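Local coordinates for cryptochrome DASH (Arabidopsis thaliana, PDB 2J4D), which repairs cyclobutane pyrimidine dimers in single-stranded DNA, carrying FAD and a folate light antenna, and may also serve as a blue-light photoreceptor, at residues G40-W45 with Y59-S64; K265-K270 with Q307-E312. One frame throughout, in Å; residues are numbered along the deposited sequence.

Interaction 1: G40-W45 with Y59-S64; sequences GVTILW and YKAWSS
Thr42 in the strand and Ala61 in the helix mark the closest approach of the two backbones, with their CA atoms 6.4 Å apart. The contact packs a strand and its following helix within a beta-alpha-beta unit, in which strand 41-46 leads through helix 56-63 to the parallel neighbouring strand 67-74. It belongs to the Rossmann-like alpha/beta domain of the photolyase/cryptochrome family, where strand 41-46 is the central one of five. No hydrogen bond joins segments 40-45 and 59-64, so the last turn of the helix rests on the sheet by van der Waals contact.

Thr42 and Leu44, two residues apart on the strand, both direct their CB toward the helix, and Ala61 turns its methyl back to them. The short alanine side chain lets the helix come close to the strand. Thr42 CG2 lies 4.0 Å from Ala61 CB and reaches past it to the backbone, 3.5 Å from Ala61 O. The threonine torsion divides the roles of the two branches: with OG1 anti to the backbone N (chi1 -174°), CG2 is the branch that meets the helix, while OG1 hydrogen-bonds Thr138 OG1 of the neighbouring strand 138-142. Ala61 O is itself engaged by Ser65 OG just after the helix. Just past the helix, Ser64 OG turns back to donate to Lys60 O at 2.7 Å, tilted 22° from the carbonyl plane. Farther along the strand Leu44 makes a looser apolar contact through one branch, its CD1 standing 4.4 Å from Ala61 CB.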
ATOM      1  N   GLY A  40      23.861  -9.374 -22.864  1.00 28.86           N
ATOM      2  CA  GLY A  40      23.557  -7.976 -23.115  1.00 26.75           C
ATOM      3  C   GLY A  40      22.921  -7.158 -22.006  1.00 27.82           C
ATOM      4  O   GLY A  40      22.763  -7.606 -20.866  1.00 26.85           O
ATOM      5  N   VAL A  41      22.536  -5.942 -22.369  1.00 27.16           N
ATOM      6  CA  VAL A  41      21.933  -5.002 -21.440  1.00 27.58           C
ATOM      7  C   VAL A  41      20.426  -5.152 -21.266  1.00 27.26           C
ATOM      8  O   VAL A  41      19.700  -5.449 -22.216  1.00 25.94           O
ATOM      9  CB  VAL A  41      22.214  -3.553 -21.888  1.00 29.34           C
ATOM     10  CG1 VAL A  41      21.508  -2.566 -20.963  1.00 25.85           C
ATOM     11  CG2 VAL A  41      23.713  -3.297 -21.899  1.00 30.05           C
ATOM     12  N   THR A  42      19.966  -4.947 -20.035  1.00 26.54           N
ATOM     13  CA  THR A  42      18.542  -4.990 -19.738  1.00 25.96           C
ATOM     14  C   THR A  42      18.229  -3.797 -18.841  1.00 24.86           C
ATOM     15  O   THR A  42      19.084  -3.320 -18.090  1.00 28.15           O
ATOM     16  CB  THR A  42      18.117  -6.282 -18.996  1.00 26.72           C
ATOM     17  OG1 THR A  42      16.687  -6.309 -18.874  1.00 28.03           O
ATOM     18  CG2 THR A  42      18.717  -6.326 -17.596  1.00 22.77           C
ATOM     19  N   ILE A  43      17.006  -3.303 -18.940  1.00 23.56           N
ATOM     20  CA  ILE A  43      16.576  -2.193 -18.113  1.00 21.20           C
ATOM     21  C   ILE A  43      15.542  -2.754 -17.147  1.00 20.37           C
ATOM     22  O   ILE A  43      14.658  -3.502 -17.561  1.00 20.92           O
ATOM     23  CB  ILE A  43      15.917  -1.084 -18.970  1.00 22.82           C
ATOM     24  CG1 ILE A  43      16.991  -0.368 -19.796  1.00 22.68           C
ATOM     25  CG2 ILE A  43      15.137  -0.108 -18.063  1.00 19.20           C
ATOM     26  CD1 ILE A  43      16.443   0.560 -20.881  1.00 26.19           C
ATOM     27  N   LEU A  44      15.676  -2.423 -15.865  1.00 20.92           N
ATOM     28  CA  LEU A  44      14.714  -2.857 -14.857  1.00 21.18           C
ATOM     29  C   LEU A  44      13.909  -1.615 -14.475  1.00 20.40           C
ATOM     30  O   LEU A  44      14.439  -0.666 -13.890  1.00 20.27           O
ATOM     31  CB  LEU A  44      15.418  -3.416 -13.613  1.00 21.34           C
ATOM     32  CG  LEU A  44      14.502  -3.847 -12.456  1.00 18.71           C
ATOM     33  CD1 LEU A  44      13.489  -4.887 -12.926  1.00 18.42           C
ATOM     34  CD2 LEU A  44      15.367  -4.416 -11.325  1.00 20.30           C
ATOM     35  N   TRP A  45      12.629  -1.628 -14.821  1.00 18.37           N
ATOM     36  CA  TRP A  45      11.742  -0.501 -14.550  1.00 16.67           C
ATOM     37  C   TRP A  45      10.932  -0.716 -13.268  1.00 18.46           C
ATOM     38  O   TRP A  45      10.059  -1.587 -13.205  1.00 17.94           O
ATOM     39  CB  TRP A  45      10.833  -0.288 -15.770  1.00 15.22           C
ATOM     40  CG  TRP A  45       9.697   0.683 -15.589  1.00 14.12           C
ATOM     41  CD1 TRP A  45       9.693   1.824 -14.845  1.00 17.85           C
ATOM     42  CD2 TRP A  45       8.402   0.590 -16.191  1.00 17.43           C
ATOM     43  NE1 TRP A  45       8.467   2.450 -14.942  1.00 18.57           N
ATOM     44  CE2 TRP A  45       7.658   1.714 -15.763  1.00 20.96           C
ATOM     45  CE3 TRP A  45       7.797  -0.334 -17.058  1.00 17.78           C
ATOM     46  CZ2 TRP A  45       6.335   1.939 -16.171  1.00 20.93           C
ATOM     47  CZ3 TRP A  45       6.484  -0.111 -17.465  1.00 18.88           C
ATOM     48  CH2 TRP A  45       5.767   1.018 -17.020  1.00 20.45           C
ATOM     49  N   TYR A  59      15.218 -10.446 -10.368  1.00 21.69           N
ATOM     50  CA  TYR A  59      15.869 -11.728 -10.606  1.00 24.52           C
ATOM     51  C   TYR A  59      15.896 -12.092 -12.093  1.00 22.16           C
ATOM     52  O   TYR A  59      16.929 -12.516 -12.615  1.00 23.71           O
ATOM     53  CB  TYR A  59      15.175 -12.860  -9.841  1.00 25.29           C
ATOM     54  CG  TYR A  59      15.920 -14.166  -9.990  1.00 29.09           C
ATOM     55  CD1 TYR A  59      16.979 -14.484  -9.143  1.00 30.64           C
ATOM     56  CD2 TYR A  59      15.635 -15.034 -11.041  1.00 30.93           C
ATOM     57  CE1 TYR A  59      17.742 -15.629  -9.341  1.00 31.87           C
ATOM     58  CE2 TYR A  59      16.394 -16.179 -11.251  1.00 33.19           C
ATOM     59  CZ  TYR A  59      17.447 -16.467 -10.398  1.00 33.02           C
ATOM     60  OH  TYR A  59      18.223 -17.579 -10.620  1.00 36.85           O
ATOM     61  N   LYS A  60      14.763 -11.941 -12.772  1.00 21.65           N
ATOM     62  CA  LYS A  60      14.690 -12.286 -14.193  1.00 21.64           C
ATOM     63  C   LYS A  60      15.569 -11.379 -15.046  1.00 22.79           C
ATOM     64  O   LYS A  60      16.151 -11.816 -16.049  1.00 22.57           O
ATOM     65  CB  LYS A  60      13.235 -12.232 -14.671  1.00 24.12           C
ATOM     66  CG  LYS A  60      13.021 -12.616 -16.136  1.00 37.82           C
ATOM     67  CD  LYS A  60      13.631 -13.971 -16.492  1.00 44.61           C
ATOM     68  CE  LYS A  60      13.114 -14.493 -17.834  1.00 51.59           C
ATOM     69  NZ  LYS A  60      12.030 -15.512 -17.667  1.00 54.99           N
ATOM     70  N   ALA A  61      15.667 -10.117 -14.646  1.00 20.77           N
ATOM     71  CA  ALA A  61      16.493  -9.150 -15.363  1.00 23.71           C
ATOM     72  C   ALA A  61      17.962  -9.560 -15.245  1.00 24.38           C
ATOM     73  O   ALA A  61      18.708  -9.581 -16.229  1.00 25.18           O
ATOM     74  CB  ALA A  61      16.295  -7.768 -14.774  1.00 21.05           C
ATOM     75  N   TRP A  62      18.366  -9.893 -14.027  1.00 23.22           N
ATOM     76  CA  TRP A  62      19.734 -10.302 -13.750  1.00 23.07           C
ATOM     77  C   TRP A  62      20.123 -11.592 -14.460  1.00 22.88           C
ATOM     78  O   TRP A  62      21.200 -11.684 -15.044  1.00 25.92           O
ATOM     79  CB  TRP A  62      19.914 -10.478 -12.243  1.00 22.88           C
ATOM     80  CG  TRP A  62      21.223 -11.085 -11.846  1.00 24.38           C
ATOM     81  CD1 TRP A  62      22.445 -10.471 -11.819  1.00 25.27           C
ATOM     82  CD2 TRP A  62      21.437 -12.426 -11.399  1.00 24.27           C
ATOM     83  NE1 TRP A  62      23.407 -11.350 -11.376  1.00 25.41           N
ATOM     84  CE2 TRP A  62      22.816 -12.557 -11.113  1.00 25.19           C
ATOM     85  CE3 TRP A  62      20.597 -13.532 -11.211  1.00 27.01           C
ATOM     86  CZ2 TRP A  62      23.374 -13.752 -10.649  1.00 28.16           C
ATOM     87  CZ3 TRP A  62      21.154 -14.723 -10.748  1.00 28.69           C
ATOM     88  CH2 TRP A  62      22.530 -14.820 -10.474  1.00 28.73           C
ATOM     89  N   SER A  63      19.243 -12.582 -14.421  1.00 23.24           N
ATOM     90  CA  SER A  63      19.543 -13.871 -15.027  1.00 27.88           C
ATOM     91  C   SER A  63      19.449 -13.904 -16.548  1.00 28.22           C
ATOM     92  O   SER A  63      19.877 -14.869 -17.173  1.00 28.24           O
ATOM     93  CB  SER A  63      18.639 -14.957 -14.433  1.00 29.34           C
ATOM     94  OG  SER A  63      17.279 -14.685 -14.700  1.00 32.24           O
ATOM     95  N   SER A  64      18.911 -12.849 -17.148  1.00 24.88           N
ATOM     96  CA  SER A  64      18.787 -12.825 -18.598  1.00 25.50           C
ATOM     97  C   SER A  64      19.619 -11.721 -19.249  1.00 25.53           C
ATOM     98  O   SER A  64      19.363 -11.334 -20.390  1.00 26.86           O
ATOM     99  CB  SER A  64      17.319 -12.661 -18.983  1.00 28.99           C
ATOM    100  OG  SER A  64      16.837 -11.392 -18.592  1.00 31.92           O
TER

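Interaction 2: K265-K270 with Q307-E312; sequences KKDLLK and QRYEKE
Tyr309, which contributes by far the most surface to this contact, reaches from helix 299-312 to the loop that follows helix 252-265, meeting Leu269 with its ring and Asp267 with its hydroxyl. The site is a helix-to-loop junction in the helical part of the photolyase fold, beside the FAD pocket. Asp267 has positive phi where the chain leaves helix 252-265, and the next residues, 268-270, run past the ring face and hydroxyl of the tyrosine; they keep helix-like backbone angles but do not form a regular helix.

Leu269 covers one face of the ring. Its CD2 sits 4.0 Å from the centroid of the Tyr309 ring, 21° off the normal, in a CH-pi contact displaced toward the CG-CD2 rim; CB follows the same face nearer the hydroxyl end, 3.9 Å from Tyr309 CZ. The leucine and tyrosine lie alongside each other, pointing opposite ways. Trp264 meets the tyrosine ring edge-to-face, and Leu269 also lies close to Tyr272, which belongs to the FAD pocket.

With CG anti to the backbone N (chi1 -175°), the tyrosine extends its phenol toward the loop. There OH donates to Asp267 OD1 in a short bond of 2.5 Å, approaching from above the carboxylate plane rather than within it. Arg313 forms a salt bridge to the same OD1, so this oxygen takes both a neutral donor and a positive charge, which would be expected to stabilise the carboxylate. A weak second bond reaches the phenol oxygen from the loop backbone: Lys270 N lies 3.3 Å from Tyr309 OH, with an N-H...O angle of 130°.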
ATOM      1  N   LYS A 265      11.140  -8.660  17.935  1.00 25.43           N
ATOM      2  CA  LYS A 265      11.528  -7.832  19.070  1.00 27.31           C
ATOM      3  C   LYS A 265      10.399  -7.663  20.082  1.00 27.53           C
ATOM      4  O   LYS A 265      10.592  -7.880  21.282  1.00 25.46           O
ATOM      5  CB  LYS A 265      12.009  -6.461  18.594  1.00 29.11           C
ATOM      6  CG  LYS A 265      12.526  -5.590  19.729  1.00 29.98           C
ATOM      7  CD  LYS A 265      13.041  -4.254  19.230  1.00 34.11           C
ATOM      8  CE  LYS A 265      13.377  -3.336  20.405  1.00 38.42           C
ATOM      9  NZ  LYS A 265      13.832  -1.999  19.944  1.00 38.56           N
ATOM     10  N   LYS A 266       9.222  -7.281  19.603  1.00 24.26           N
ATOM     11  CA  LYS A 266       8.081  -7.085  20.483  1.00 26.87           C
ATOM     12  C   LYS A 266       7.236  -8.336  20.680  1.00 25.90           C
ATOM     13  O   LYS A 266       6.388  -8.370  21.571  1.00 22.57           O
ATOM     14  CB  LYS A 266       7.207  -5.936  19.974  1.00 27.33           C
ATOM     15  CG  LYS A 266       7.887  -4.585  20.092  1.00 30.66           C
ATOM     16  CD  LYS A 266       7.005  -3.472  19.561  1.00 36.80           C
ATOM     17  CE  LYS A 266       7.517  -2.129  20.032  1.00 40.44           C
ATOM     18  NZ  LYS A 266       7.497  -2.088  21.521  1.00 43.47           N
ATOM     19  N   ASP A 267       7.461  -9.351  19.848  1.00 24.90           N
ATOM     20  CA  ASP A 267       6.734 -10.620  19.968  1.00 25.82           C
ATOM     21  C   ASP A 267       5.219 -10.390  20.048  1.00 26.64           C
ATOM     22  O   ASP A 267       4.519 -11.010  20.848  1.00 27.16           O
ATOM     23  CB  ASP A 267       7.250 -11.353  21.219  1.00 30.15           C
ATOM     24  CG  ASP A 267       6.913 -12.839  21.229  1.00 33.16           C
ATOM     25  OD1 ASP A 267       6.793 -13.449  20.145  1.00 31.34           O
ATOM     26  OD2 ASP A 267       6.794 -13.401  22.339  1.00 32.86           O
ATOM     27  N   LEU A 268       4.708  -9.502  19.201  1.00 23.65           N
ATOM     28  CA  LEU A 268       3.286  -9.189  19.202  1.00 23.36           C
ATOM     29  C   LEU A 268       2.447 -10.026  18.244  1.00 25.51           C
ATOM     30  O   LEU A 268       1.220 -10.011  18.320  1.00 23.99           O
ATOM     31  CB  LEU A 268       3.080  -7.710  18.878  1.00 24.05           C
ATOM     32  CG  LEU A 268       3.589  -6.759  19.959  1.00 27.86           C
ATOM     33  CD1 LEU A 268       3.477  -5.323  19.487  1.00 28.87           C
ATOM     34  CD2 LEU A 268       2.775  -6.972  21.234  1.00 32.06           C
ATOM     35  N   LEU A 269       3.098 -10.759  17.350  1.00 24.41           N
ATOM     36  CA  LEU A 269       2.355 -11.558  16.383  1.00 27.02           C
ATOM     37  C   LEU A 269       1.407 -12.549  17.034  1.00 25.80           C
ATOM     38  O   LEU A 269       0.303 -12.771  16.535  1.00 26.61           O
ATOM     39  CB  LEU A 269       3.312 -12.304  15.444  1.00 24.35           C
ATOM     40  CG  LEU A 269       2.631 -13.168  14.372  1.00 29.03           C
ATOM     41  CD1 LEU A 269       1.679 -12.308  13.549  1.00 24.61           C
ATOM     42  CD2 LEU A 269       3.685 -13.832  13.485  1.00 26.92           C
ATOM     43  N   LYS A 270       1.820 -13.130  18.156  1.00 28.24           N
ATOM     44  CA  LYS A 270       0.981 -14.114  18.834  1.00 26.17           C
ATOM     45  C   LYS A 270      -0.310 -13.579  19.451  1.00 27.34           C
ATOM     46  O   LYS A 270      -1.118 -14.364  19.955  1.00 26.09           O
ATOM     47  CB  LYS A 270       1.787 -14.852  19.904  1.00 28.87           C
ATOM     48  CG  LYS A 270       2.353 -13.957  20.988  1.00 33.20           C
ATOM     49  CD  LYS A 270       3.057 -14.791  22.039  1.00 36.97           C
ATOM     50  CE  LYS A 270       3.938 -13.934  22.931  1.00 41.56           C
ATOM     51  NZ  LYS A 270       3.181 -12.833  23.567  1.00 42.84           N
ATOM     52  N   GLN A 307       6.195 -18.346   9.163  1.00 20.52           N
ATOM     53  CA  GLN A 307       6.498 -19.771   9.295  1.00 22.95           C
ATOM     54  C   GLN A 307       7.596 -19.972  10.328  1.00 20.61           C
ATOM     55  O   GLN A 307       7.526 -20.879  11.162  1.00 20.40           O
ATOM     56  CB  GLN A 307       6.984 -20.359   7.969  1.00 25.72           C
ATOM     57  CG  GLN A 307       5.923 -20.554   6.897  1.00 25.11           C
ATOM     58  CD  GLN A 307       6.535 -21.125   5.629  1.00 33.09           C
ATOM     59  OE1 GLN A 307       7.438 -20.523   5.028  1.00 26.81           O
ATOM     60  NE2 GLN A 307       6.059 -22.297   5.221  1.00 32.61           N
ATOM     61  N   ARG A 308       8.626 -19.138  10.260  1.00 20.13           N
ATOM     62  CA  ARG A 308       9.724 -19.257  11.203  1.00 20.04           C
ATOM     63  C   ARG A 308       9.240 -18.958  12.620  1.00 22.51           C
ATOM     64  O   ARG A 308       9.637 -19.629  13.579  1.00 21.45           O
ATOM     65  CB  ARG A 308      10.879 -18.324  10.822  1.00 23.60           C
ATOM     66  CG  ARG A 308      12.136 -18.628  11.637  1.00 23.58           C
ATOM     67  CD  ARG A 308      13.408 -18.018  11.061  1.00 29.10           C
ATOM     68  NE  ARG A 308      13.610 -16.641  11.494  1.00 32.57           N
ATOM     69  CZ  ARG A 308      13.260 -15.582  10.780  1.00 32.66           C
ATOM     70  NH1 ARG A 308      12.695 -15.753   9.594  1.00 34.00           N
ATOM     71  NH2 ARG A 308      13.476 -14.359  11.252  1.00 30.60           N
ATOM     72  N   TYR A 309       8.367 -17.962  12.747  1.00 19.97           N
ATOM     73  CA  TYR A 309       7.823 -17.600  14.051  1.00 20.63           C
ATOM     74  C   TYR A 309       7.041 -18.772  14.635  1.00 22.30           C
ATOM     75  O   TYR A 309       7.204 -19.117  15.817  1.00 22.07           O
ATOM     76  CB  TYR A 309       6.899 -16.392  13.920  1.00 19.61           C
ATOM     77  CG  TYR A 309       6.369 -15.852  15.237  1.00 21.16           C
ATOM     78  CD1 TYR A 309       7.019 -14.810  15.899  1.00 21.10           C
ATOM     79  CD2 TYR A 309       5.197 -16.361  15.801  1.00 20.91           C
ATOM     80  CE1 TYR A 309       6.509 -14.279  17.086  1.00 23.22           C
ATOM     81  CE2 TYR A 309       4.682 -15.841  16.982  1.00 22.47           C
ATOM     82  CZ  TYR A 309       5.340 -14.797  17.620  1.00 25.80           C
ATOM     83  OH  TYR A 309       4.814 -14.262  18.780  1.00 25.03           O
ATOM     84  N   GLU A 310       6.198 -19.389  13.809  1.00 21.16           N
ATOM     85  CA  GLU A 310       5.389 -20.513  14.265  1.00 21.96           C
ATOM     86  C   GLU A 310       6.254 -21.679  14.722  1.00 24.06           C
ATOM     87  O   GLU A 310       5.904 -22.377  15.672  1.00 23.08           O
ATOM     88  CB  GLU A 310       4.426 -20.980  13.163  1.00 22.94           C
ATOM     89  CG  GLU A 310       3.388 -19.934  12.775  1.00 22.71           C
ATOM     90  CD  GLU A 310       2.201 -20.527  12.054  1.00 26.81           C
ATOM     91  OE1 GLU A 310       2.394 -21.484  11.271  1.00 31.72           O
ATOM     92  OE2 GLU A 310       1.073 -20.027  12.256  1.00 29.07           O
ATOM     93  N   LYS A 311       7.388 -21.881  14.057  1.00 20.57           N
ATOM     94  CA  LYS A 311       8.293 -22.971  14.411  1.00 24.03           C
ATOM     95  C   LYS A 311       9.101 -22.686  15.676  1.00 23.89           C
ATOM     96  O   LYS A 311       9.233 -23.543  16.550  1.00 23.33           O
ATOM     97  CB  LYS A 311       9.265 -23.245  13.259  1.00 22.42           C
ATOM     98  CG  LYS A 311      10.301 -24.335  13.547  1.00 25.43           C
ATOM     99  CD  LYS A 311      11.268 -24.497  12.372  1.00 22.92           C
ATOM    100  CE  LYS A 311      12.225 -25.670  12.567  1.00 24.24           C
ATOM    101  NZ  LYS A 311      13.136 -25.490  13.738  1.00 24.35           N
ATOM    102  N   GLU A 312       9.631 -21.475  15.774  1.00 22.85           N
ATOM    103  CA  GLU A 312      10.456 -21.109  16.910  1.00 23.77           C
ATOM    104  C   GLU A 312       9.725 -20.630  18.157  1.00 24.98           C
ATOM    105  O   GLU A 312      10.191 -20.857  19.277  1.00 23.44           O
ATOM    106  CB  GLU A 312      11.461 -20.046  16.479  1.00 23.93           C
ATOM    107  CG  GLU A 312      12.470 -20.526  15.436  1.00 20.72           C
ATOM    108  CD  GLU A 312      13.383 -19.402  14.958  1.00 25.12           C
ATOM    109  OE1 GLU A 312      13.307 -18.299  15.537  1.00 27.44           O
ATOM    110  OE2 GLU A 312      14.174 -19.616  14.012  1.00 22.26           O
TER

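How the interactions relate
From the N terminus, interaction 1 comes first and closes a short loop: strand 41-46 is met by helix 56-63 before the chain enters strand 67-74. Interaction 2 opens only after the chain has completed the five-stranded parallel sheet and passed into the helical region; it closes a longer loop of 36 residues, from the end of helix 252-265 to helix 299-312. The two therefore stand in series, neither nested nor crossing. The centres of interactions 1 and 2 are about 35 Å apart, and the nearest atoms of interactions 1 and 2 are about 18 Å apart, without touching. Interaction 1 acts inside the alpha/beta domain, whereas interaction 2 ties together helical elements near the bound FAD.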